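Long-range contacts in putative adhesin (Bacteroides thetaiotaomicron, PDB 4QDG), which probably acts as an outer-membrane lipoprotein of the FimB/Mfa2 family in the assembly or attachment of adhesive pili: residues L257-D262 and Q270-R275; S224-R229 and I250-Y255; E278-F283 and K297-T302. All coordinates share one frame; numbering follows the deposited sequence.

Interactions 1 and 2 are buried contacts that share helix 252-263, and both are apolar across their segments; interaction 3, partly buried, is a backbone-bonded strand pairing reinforced by an asparagine side chain. Helix 269-275, used by interaction 1, reaches interaction 2 through Q270 and D274, which bind L226 O and R225, and it leads into strand 278-285 of interaction 3. The three contacts touch one another: F272 lies against W279, L252 against M281, and L259 against W301. L273 O of interaction 1 binds a magnesium ion, and L226 of interaction 2 and W279 of interaction 3 lie close to it.

Interaction 1: L257-D262 and Q270-R275; sequences LMLKSD and QEFLDR. With MG (magnesium ion), chain D.
K260 and F272 mark the nearest backbone approach of helical segments 257-262 and 270-275, with their CA atoms 7.1 Å apart. The segment axes come within 10.4 Å and their N-to-C directions differ by 113°; the contact is carried by L257, L259 and K260 on one side and F272 and L273 on the other. No hydrogen bond spans the gap; the contact is apolar and centres on the ring of F272. K260 supplies the cover of one face: its CB sits over the ring centre, 3.7 Å from the F272 centroid and 9° off the normal, a CH-pi contact. One carbon further out, K260 CG is 3.6 Å from F272 CG. The lysine chain then bends at chi2 and chi3 and its amine leaves the interface to bond S269 OG and M267 O, so only the aliphatic part serves the ring. L259 comes to the edge, its CD2 in the ring plane and 4.0 Å from F272 CZ. L257 approaches obliquely with CD2, which lies 4.0 Å from F272 CD2 and also packs against L273 CG. The carbonyl of L273 serves a metal: its O binds magnesium at 2.2 Å, with water 1, N151 OD1 and E276 O as further ligands. On the same helix R275 NE donates to the anti lone pair of E271 OE2 in a salt bridge, while the R275 guanidinium also makes a cation-pi contact with Y27. Beyond the interface, helix 252-263 rests on strand 301-304, L259 touching W301 and M258 touching V303, and helix 269-275 is followed by strand 278-285.

Interaction 2: S224-R229 and I250-Y255; sequences SRLMVR and IPLINY
M227 O is approached by two groups: R229 NH1, which donates a hydrogen bond of 2.9 Å to it, and the methyl I253 CD1 from segment 250-255, at 3.2 Å a tight contact. The M227 carbonyl lies in the plane of the R229 guanidinium, whose NH2 forms a salt bridge with D176. I253 is the main side chain of the interface. Its CG1 stands anti to the carbonyl carbon (chi1 -68°), and CD1 beyond it reaches the backbone of 226-227, while the other branch, CG2, meets V228 CG2 at 3.7 Å. Alongside, L226 CD2 packs on L252 CD2 at 4.2 Å. M227 turns its CB away from the helix; its CE instead lies 3.6 Å above the plane of the R225 guanidinium, offset toward the rim. The irregular segment 224-229 is also held by the amide of Q270 on helix 269-275, which donates to L226 O and accepts from V228 N, and by the salt bridge of R225 with D274. P251 occupies the N-cap position of helix 252-263, and its O accepts from Y255 N in the first turn. The arrangement is a loop-to-helix packing: the extended connection between strands 213-223 and 235-240 lies against the start of the helix, and the L226 side chain comes, at its nearest atoms, within about 5 Å of the magnesium ion held by N151 OD1, L273 O and E276 O.

Interaction 3: E278-F283 and K297-T302; sequences EWSMIF and KINDWT
S280 and N299 are joined by two hydrogen bonds. S280 N donates to N299 OD1 at 2.9 Å, nearly along the C=O axis (C=O...N angle 173°), and N299 N donates to S280 O at 2.9 Å. The side-chain oxygen thus takes the S280 N-H just where strand 295-298 ends; with CG anti to the carbonyl carbon (chi1 -63°), the amide lies beside the N299 N-H, and the one residue can both donate to S280 O and accept from S280 N. Further along, I282 and K297 form an antiparallel hydrogen-bonded pair: I282 N to K297 O is 2.9 Å, and K297 N to I282 O is 3.1 Å. M281 and I298 lie between as the non-hydrogen-bonded pair, and M281 CA makes a CA-H...O contact of 3.2 Å with K297 O. Water 2 links S280 OG to D300 N. On the face carrying I282 and K297 the two side chains run side by side in the same direction, I282 CD1 touching K297 CD at 3.9 Å. On the other face, selenomethionine M281 meets I298 loosely, CE to CD1. N299 ND2 comes obliquely to W279, 3.6 Å from CE3; the indole NE1 bonds N151 OD1, itself a magnesium ligand. Strands 278-285 and 295-298 form an antiparallel beta hairpin, and I298 to W301 makes the type I' turn, closed by reciprocal I298-W301 backbone bonds, of the tight two-residue hairpin into strand 301-304.

Interaction 1: L257-D262 and Q270-R275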
loop_
_atom_site.group_PDB
_atom_site.type_symbol
_atom_site.label_atom_id
_atom_site.label_comp_id
_atom_site.label_asym_id
_atom_site.label_seq_id
_atom_site.Cartn_x
_atom_site.Cartn_y
_atom_site.Cartn_z
ATOM N N LEU A 257 8.897 5.327 -11.362
ATOM C CA LEU A 257 8.735 4.696 -12.659
ATOM C C LEU A 257 10.055 4.777 -13.450
ATOM O O LEU A 257 10.191 4.022 -14.400
ATOM C CB LEU A 257 7.543 5.311 -13.442
ATOM C CG LEU A 257 6.117 5.027 -12.895
ATOM C CD1 LEU A 257 5.057 5.802 -13.690
ATOM C CD2 LEU A 257 5.788 3.527 -12.866
HETATM N N MSE A 258 11.046 5.618 -13.027
HETATM C CA MSE A 258 12.371 5.621 -13.690
HETATM C C MSE A 258 13.108 4.315 -13.315
HETATM O O MSE A 258 13.932 3.847 -14.093
HETATM C CB MSE A 258 13.244 6.846 -13.354
HETATM C CG MSE A 258 12.701 8.164 -13.837
HETATM SE SE MSE A 258 13.618 9.657 -12.887
HETATM C CE MSE A 258 12.435 11.192 -13.577
ATOM N N LEU A 259 12.766 3.705 -12.149
ATOM C CA LEU A 259 13.327 2.417 -11.781
ATOM C C LEU A 259 12.673 1.324 -12.661
ATOM O O LEU A 259 13.364 0.433 -13.144
ATOM C CB LEU A 259 13.129 2.114 -10.279
ATOM C CG LEU A 259 13.597 0.715 -9.815
ATOM C CD1 LEU A 259 15.112 0.634 -9.840
ATOM C CD2 LEU A 259 13.108 0.412 -8.414
ATOM N N LYS A 260 11.346 1.407 -12.872
ATOM C CA LYS A 260 10.636 0.450 -13.708
ATOM C C LYS A 260 11.169 0.471 -15.142
ATOM O O LYS A 260 11.465 -0.584 -15.686
ATOM C CB LYS A 260 9.142 0.720 -13.702
ATOM C CG LYS A 260 8.313 -0.458 -14.232
ATOM C CD LYS A 260 7.100 0.010 -15.023
ATOM C CE LYS A 260 7.456 0.367 -16.456
ATOM N NZ LYS A 260 6.258 0.826 -17.202
ATOM N N SER A 261 11.362 1.662 -15.721
ATOM C CA SER A 261 11.854 1.827 -17.092
ATOM C C SER A 261 13.230 1.193 -17.283
ATOM O O SER A 261 13.510 0.670 -18.353
ATOM C CB SER A 261 11.889 3.304 -17.462
ATOM O OG SER A 261 10.555 3.797 -17.422
ATOM N N ASP A 262 14.057 1.204 -16.233
ATOM C CA ASP A 262 15.389 0.619 -16.203
ATOM C C ASP A 262 15.377 -0.902 -16.030
ATOM O O ASP A 262 16.007 -1.606 -16.806
ATOM C CB ASP A 262 16.186 1.220 -15.040
ATOM C CG ASP A 262 17.103 2.361 -15.386
ATOM O OD1 ASP A 262 16.633 3.326 -16.041
ATOM O OD2 ASP A 262 18.268 2.354 -14.903
ATOM N N GLN A 270 1.180 0.571 -13.378
ATOM C CA GLN A 270 0.302 0.386 -12.209
ATOM C C GLN A 270 0.639 -0.907 -11.453
ATOM O O GLN A 270 0.677 -0.899 -10.222
ATOM C CB GLN A 270 -1.198 0.423 -12.590
ATOM C CG GLN A 270 -2.089 0.603 -11.347
ATOM C CD GLN A 270 -1.651 1.778 -10.478
ATOM O OE1 GLN A 270 -1.603 2.926 -10.924
ATOM N NE2 GLN A 270 -1.254 1.505 -9.244
ATOM N N GLU A 271 0.922 -1.992 -12.187
ATOM C CA GLU A 271 1.318 -3.300 -11.619
ATOM C C GLU A 271 2.573 -3.167 -10.770
ATOM O O GLU A 271 2.645 -3.754 -9.692
ATOM C CB GLU A 271 1.537 -4.340 -12.725
ATOM C CG GLU A 271 2.014 -5.691 -12.202
ATOM C CD GLU A 271 2.045 -6.830 -13.204
ATOM O OE1 GLU A 271 1.793 -6.584 -14.402
ATOM O OE2 GLU A 271 2.326 -7.976 -12.790
ATOM N N PHE A 272 3.566 -2.428 -11.274
ATOM C CA PHE A 272 4.826 -2.118 -10.589
ATOM C C PHE A 272 4.519 -1.323 -9.305
ATOM O O PHE A 272 5.032 -1.665 -8.224
ATOM C CB PHE A 272 5.755 -1.316 -11.546
ATOM C CG PHE A 272 7.013 -0.774 -10.920
ATOM C CD1 PHE A 272 8.081 -1.616 -10.625
ATOM C CD2 PHE A 272 7.121 0.578 -10.593
ATOM C CE1 PHE A 272 9.244 -1.116 -10.021
ATOM C CE2 PHE A 272 8.278 1.075 -9.997
ATOM C CZ PHE A 272 9.336 0.225 -9.729
ATOM N N LEU A 273 3.658 -0.290 -9.415
ATOM C CA LEU A 273 3.296 0.526 -8.244
ATOM C C LEU A 273 2.493 -0.266 -7.212
ATOM O O LEU A 273 2.561 0.066 -6.022
ATOM C CB LEU A 273 2.529 1.778 -8.636
ATOM C CG LEU A 273 3.266 2.779 -9.527
ATOM C CD1 LEU A 273 2.277 3.775 -10.121
ATOM C CD2 LEU A 273 4.403 3.493 -8.747
ATOM N N ASP A 274 1.744 -1.322 -7.663
ATOM C CA ASP A 274 0.989 -2.171 -6.737
ATOM C C ASP A 274 1.828 -3.319 -6.208
ATOM O O ASP A 274 1.760 -3.575 -5.014
ATOM C CB ASP A 274 -0.296 -2.730 -7.356
ATOM C CG ASP A 274 -1.286 -1.710 -7.847
ATOM O OD1 ASP A 274 -1.465 -0.692 -7.163
ATOM O OD2 ASP A 274 -1.938 -1.968 -8.900
ATOM N N ARG A 275 2.625 -3.998 -7.054
ATOM C CA ARG A 275 3.443 -5.147 -6.603
ATOM C C ARG A 275 4.528 -4.750 -5.587
ATOM O O ARG A 275 4.824 -5.517 -4.692
ATOM C CB ARG A 275 4.119 -5.869 -7.775
ATOM C CG ARG A 275 3.196 -6.753 -8.569
ATOM C CD ARG A 275 4.015 -7.604 -9.521
ATOM N NE ARG A 275 3.156 -8.438 -10.353
ATOM C CZ ARG A 275 2.722 -9.655 -10.022
ATOM N NH1 ARG A 275 3.103 -10.220 -8.877
ATOM N NH2 ARG A 275 1.926 -10.327 -10.844
HETATM MG MG MG D . 2.729 -0.544 -3.887
HETATM O O HOH W 1 1.419 -1.571 -2.515
#

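Interaction 2: S224-R229 and I250-Y255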
loop_
_atom_site.group_PDB
_atom_site.type_symbol
_atom_site.label_atom_id
_atom_site.label_comp_id
_atom_site.label_asym_id
_atom_site.label_seq_id
_atom_site.Cartn_x
_atom_site.Cartn_y
_atom_site.Cartn_z
ATOM N N SER A 224 -1.051 5.509 1.416
ATOM C CA SER A 224 -2.078 4.696 0.786
ATOM C C SER A 224 -1.596 4.380 -0.674
ATOM O O SER A 224 -0.401 4.502 -0.972
ATOM C CB SER A 224 -3.422 5.422 0.847
ATOM O OG SER A 224 -4.482 4.692 0.267
ATOM N N ARG A 225 -2.508 3.967 -1.561
ATOM C CA ARG A 225 -2.174 3.501 -2.911
ATOM C C ARG A 225 -1.511 4.561 -3.822
ATOM O O ARG A 225 -1.960 5.713 -3.935
ATOM C CB ARG A 225 -3.415 2.912 -3.595
ATOM C CG ARG A 225 -3.094 2.014 -4.759
ATOM C CD ARG A 225 -4.322 1.489 -5.443
ATOM N NE ARG A 225 -3.977 0.650 -6.599
ATOM C CZ ARG A 225 -4.868 0.169 -7.460
ATOM N NH1 ARG A 225 -6.156 0.464 -7.331
ATOM N NH2 ARG A 225 -4.474 -0.586 -8.477
ATOM N N LEU A 226 -0.432 4.127 -4.476
ATOM C CA LEU A 226 0.310 4.897 -5.473
ATOM C C LEU A 226 -0.253 4.549 -6.855
ATOM O O LEU A 226 -0.214 3.383 -7.264
ATOM C CB LEU A 226 1.798 4.579 -5.398
ATOM C CG LEU A 226 2.518 4.993 -4.108
ATOM C CD1 LEU A 226 3.976 4.449 -4.108
ATOM C CD2 LEU A 226 2.443 6.532 -3.916
HETATM N N MSE A 227 -0.881 5.527 -7.528
HETATM C CA MSE A 227 -1.489 5.335 -8.839
HETATM C C MSE A 227 -1.108 6.405 -9.835
HETATM O O MSE A 227 -1.070 7.578 -9.492
HETATM C CB MSE A 227 -3.036 5.337 -8.749
HETATM C CG MSE A 227 -3.608 4.192 -7.948
HETATM SE SE MSE A 227 -5.499 3.897 -8.299
HETATM C CE MSE A 227 -5.389 2.890 -10.077
ATOM N N VAL A 228 -0.933 6.011 -11.100
ATOM C CA VAL A 228 -0.792 6.957 -12.211
ATOM C C VAL A 228 -2.230 7.375 -12.582
ATOM O O VAL A 228 -3.045 6.515 -12.916
ATOM C CB VAL A 228 -0.051 6.344 -13.436
ATOM C CG1 VAL A 228 -0.098 7.299 -14.627
ATOM C CG2 VAL A 228 1.386 5.979 -13.100
ATOM N N ARG A 229 -2.556 8.648 -12.485
ATOM C CA ARG A 229 -3.874 9.165 -12.893
ATOM C C ARG A 229 -3.707 10.594 -13.355
ATOM O O ARG A 229 -2.728 11.231 -12.980
ATOM C CB ARG A 229 -4.948 9.041 -11.802
ATOM C CG ARG A 229 -4.630 9.829 -10.548
ATOM C CD ARG A 229 -5.000 8.999 -9.355
ATOM N NE ARG A 229 -4.916 9.749 -8.098
ATOM C CZ ARG A 229 -3.865 9.745 -7.286
ATOM N NH1 ARG A 229 -2.758 9.105 -7.626
ATOM N NH2 ARG A 229 -3.911 10.384 -6.131
ATOM N N ILE A 250 9.630 16.753 -5.915
ATOM C CA ILE A 250 9.537 15.968 -7.134
ATOM C C ILE A 250 8.204 15.270 -7.309
ATOM O O ILE A 250 7.553 14.930 -6.316
ATOM C CB ILE A 250 10.680 14.887 -7.102
ATOM C CG1 ILE A 250 10.561 13.952 -5.856
ATOM C CG2 ILE A 250 12.077 15.523 -7.201
ATOM C CD1 ILE A 250 10.939 12.569 -6.056
ATOM N N PRO A 251 7.833 14.947 -8.570
ATOM C CA PRO A 251 6.662 14.083 -8.770
ATOM C C PRO A 251 7.114 12.645 -8.465
ATOM O O PRO A 251 7.811 12.001 -9.259
ATOM C CB PRO A 251 6.265 14.338 -10.236
ATOM C CG PRO A 251 7.471 14.962 -10.884
ATOM C CD PRO A 251 8.509 15.256 -9.858
ATOM N N LEU A 252 6.774 12.192 -7.254
ATOM C CA LEU A 252 7.129 10.909 -6.670
ATOM C C LEU A 252 6.904 9.693 -7.609
ATOM O O LEU A 252 7.793 8.851 -7.699
ATOM C CB LEU A 252 6.342 10.706 -5.350
ATOM C CG LEU A 252 6.468 9.348 -4.622
ATOM C CD1 LEU A 252 7.920 9.047 -4.183
ATOM C CD2 LEU A 252 5.593 9.330 -3.415
ATOM N N ILE A 253 5.748 9.609 -8.284
ATOM C CA ILE A 253 5.384 8.467 -9.123
ATOM C C ILE A 253 6.295 8.378 -10.371
ATOM O O ILE A 253 6.817 7.291 -10.676
ATOM C CB ILE A 253 3.877 8.468 -9.453
ATOM C CG1 ILE A 253 3.102 8.198 -8.150
ATOM C CG2 ILE A 253 3.552 7.428 -10.521
ATOM C CD1 ILE A 253 1.832 7.650 -8.247
ATOM N N ASN A 254 6.561 9.516 -11.004
ATOM C CA ASN A 254 7.465 9.631 -12.149
ATOM C C ASN A 254 8.874 9.152 -11.824
ATOM O O ASN A 254 9.487 8.478 -12.646
ATOM C CB ASN A 254 7.541 11.084 -12.626
ATOM C CG ASN A 254 6.271 11.598 -13.253
ATOM O OD1 ASN A 254 5.185 11.018 -13.136
ATOM N ND2 ASN A 254 6.372 12.747 -13.875
ATOM N N TYR A 255 9.367 9.488 -10.624
ATOM C CA TYR A 255 10.702 9.122 -10.158
ATOM C C TYR A 255 10.751 7.627 -9.906
ATOM O O TYR A 255 11.669 7.006 -10.393
ATOM C CB TYR A 255 11.103 9.954 -8.917
ATOM C CG TYR A 255 11.789 11.248 -9.293
ATOM C CD1 TYR A 255 11.095 12.262 -9.955
ATOM C CD2 TYR A 255 13.157 11.416 -9.098
ATOM C CE1 TYR A 255 11.737 13.428 -10.375
ATOM C CE2 TYR A 255 13.818 12.558 -9.551
ATOM C CZ TYR A 255 13.098 13.575 -10.166
ATOM O OH TYR A 255 13.736 14.729 -10.560
#

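Interaction 3: E278-F283 and K297-T302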
loop_
_atom_site.group_PDB
_atom_site.type_symbol
_atom_site.label_atom_id
_atom_site.label_comp_id
_atom_site.label_asym_id
_atom_site.label_seq_id
_atom_site.Cartn_x
_atom_site.Cartn_y
_atom_site.Cartn_z
ATOM N N GLU A 278 7.565 -1.712 -0.639
ATOM C CA GLU A 278 8.714 -1.307 0.157
ATOM C C GLU A 278 9.634 -0.553 -0.749
ATOM O O GLU A 278 10.165 -1.130 -1.684
ATOM C CB GLU A 278 9.401 -2.520 0.835
ATOM C CG GLU A 278 8.568 -3.201 1.922
ATOM C CD GLU A 278 8.252 -2.427 3.197
ATOM O OE1 GLU A 278 9.016 -1.495 3.541
ATOM O OE2 GLU A 278 7.257 -2.781 3.874
ATOM N N TRP A 279 9.720 0.773 -0.550
ATOM C CA TRP A 279 10.496 1.675 -1.395
ATOM C C TRP A 279 11.577 2.374 -0.623
ATOM O O TRP A 279 11.386 2.711 0.551
ATOM C CB TRP A 279 9.561 2.741 -1.986
ATOM C CG TRP A 279 8.342 2.210 -2.690
ATOM C CD1 TRP A 279 7.101 2.025 -2.154
ATOM C CD2 TRP A 279 8.227 1.905 -4.085
ATOM N NE1 TRP A 279 6.232 1.571 -3.115
ATOM C CE2 TRP A 279 6.891 1.497 -4.315
ATOM C CE3 TRP A 279 9.140 1.885 -5.159
ATOM C CZ2 TRP A 279 6.432 1.113 -5.585
ATOM C CZ3 TRP A 279 8.687 1.500 -6.415
ATOM C CH2 TRP A 279 7.347 1.115 -6.613
ATOM N N SER A 280 12.697 2.659 -1.287
ATOM C CA SER A 280 13.782 3.417 -0.672
ATOM C C SER A 280 14.382 4.333 -1.705
ATOM O O SER A 280 14.478 3.969 -2.886
ATOM C CB SER A 280 14.826 2.531 0.005
ATOM O OG SER A 280 15.578 1.745 -0.897
HETATM N N MSE A 281 14.667 5.568 -1.299
HETATM C CA MSE A 281 15.208 6.561 -2.221
HETATM C C MSE A 281 16.341 7.325 -1.577
HETATM O O MSE A 281 16.147 7.954 -0.540
HETATM C CB MSE A 281 14.126 7.531 -2.680
HETATM C CG MSE A 281 12.920 6.874 -3.301
HETATM SE SE MSE A 281 11.588 8.238 -3.725
HETATM C CE MSE A 281 12.393 8.924 -5.387
ATOM N N ILE A 282 17.511 7.288 -2.205
ATOM C CA ILE A 282 18.687 7.994 -1.702
ATOM C C ILE A 282 18.950 9.205 -2.587
ATOM O O ILE A 282 19.140 9.060 -3.794
ATOM C CB ILE A 282 19.948 7.096 -1.578
ATOM C CG1 ILE A 282 19.641 5.830 -0.729
ATOM C CG2 ILE A 282 21.107 7.906 -0.981
ATOM C CD1 ILE A 282 20.691 4.772 -0.796
ATOM N N PHE A 283 18.941 10.389 -1.966
ATOM C CA PHE A 283 19.257 11.650 -2.616
ATOM C C PHE A 283 20.644 12.087 -2.132
ATOM O O PHE A 283 20.923 12.048 -0.929
ATOM C CB PHE A 283 18.179 12.714 -2.327
ATOM C CG PHE A 283 16.799 12.387 -2.866
ATOM C CD1 PHE A 283 15.921 11.585 -2.144
ATOM C CD2 PHE A 283 16.367 12.907 -4.080
ATOM C CE1 PHE A 283 14.646 11.283 -2.643
ATOM C CE2 PHE A 283 15.098 12.603 -4.579
ATOM C CZ PHE A 283 14.241 11.798 -3.850
ATOM N N LYS A 297 19.322 6.859 -5.953
ATOM C CA LYS A 297 19.167 5.433 -5.805
ATOM C C LYS A 297 17.732 5.143 -5.508
ATOM O O LYS A 297 17.159 5.788 -4.637
ATOM C CB LYS A 297 20.080 4.857 -4.718
ATOM C CG LYS A 297 21.352 4.268 -5.278
ATOM C CD LYS A 297 22.238 3.746 -4.184
ATOM C CE LYS A 297 22.949 2.498 -4.609
ATOM N NZ LYS A 297 24.253 2.355 -3.920
ATOM N N ILE A 298 17.120 4.220 -6.279
ATOM C CA ILE A 298 15.756 3.762 -6.009
ATOM C C ILE A 298 15.863 2.275 -5.776
ATOM O O ILE A 298 16.397 1.579 -6.632
ATOM C CB ILE A 298 14.707 4.133 -7.075
ATOM C CG1 ILE A 298 14.782 5.627 -7.419
ATOM C CG2 ILE A 298 13.311 3.719 -6.587
ATOM C CD1 ILE A 298 13.817 6.095 -8.467
ATOM N N ASN A 299 15.401 1.791 -4.607
ATOM C CA ASN A 299 15.436 0.376 -4.220
ATOM C C ASN A 299 16.813 -0.248 -4.486
ATOM O O ASN A 299 16.918 -1.347 -5.023
ATOM C CB ASN A 299 14.297 -0.416 -4.900
ATOM C CG ASN A 299 12.928 0.068 -4.474
ATOM O OD1 ASN A 299 12.799 0.902 -3.595
ATOM N ND2 ASN A 299 11.884 -0.396 -5.102
ATOM N N ASP A 300 17.869 0.474 -4.076
ATOM C CA ASP A 300 19.295 0.111 -4.172
ATOM C C ASP A 300 19.797 0.111 -5.632
ATOM O O ASP A 300 20.891 -0.356 -5.895
ATOM C CB ASP A 300 19.568 -1.247 -3.479
ATOM C CG ASP A 300 21.007 -1.444 -3.000
ATOM O OD1 ASP A 300 21.576 -0.492 -2.389
ATOM O OD2 ASP A 300 21.556 -2.558 -3.203
ATOM N N TRP A 301 19.037 0.675 -6.568
ATOM C CA TRP A 301 19.479 0.713 -7.958
ATOM C C TRP A 301 19.737 2.184 -8.364
ATOM O O TRP A 301 18.889 3.035 -8.129
ATOM C CB TRP A 301 18.454 0.004 -8.858
ATOM C CG TRP A 301 18.747 0.114 -10.315
ATOM C CD1 TRP A 301 18.229 1.021 -11.198
ATOM C CD2 TRP A 301 19.704 -0.659 -11.046
ATOM N NE1 TRP A 301 18.800 0.851 -12.439
ATOM C CE2 TRP A 301 19.708 -0.177 -12.376
ATOM C CE3 TRP A 301 20.528 -1.751 -10.714
ATOM C CZ2 TRP A 301 20.524 -0.735 -13.371
ATOM C CZ3 TRP A 301 21.346 -2.297 -11.695
ATOM C CH2 TRP A 301 21.327 -1.805 -13.011
ATOM N N THR A 302 20.922 2.481 -8.924
ATOM C CA THR A 302 21.294 3.843 -9.324
ATOM C C THR A 302 20.551 4.247 -10.608
ATOM O O THR A 302 20.633 3.569 -11.632
ATOM C CB THR A 302 22.814 3.989 -9.463
ATOM O OG1 THR A 302 23.400 3.655 -8.207
ATOM C CG2 THR A 302 23.227 5.413 -9.808
HETATM O O HOH W 2 17.816 2.906 -2.576
#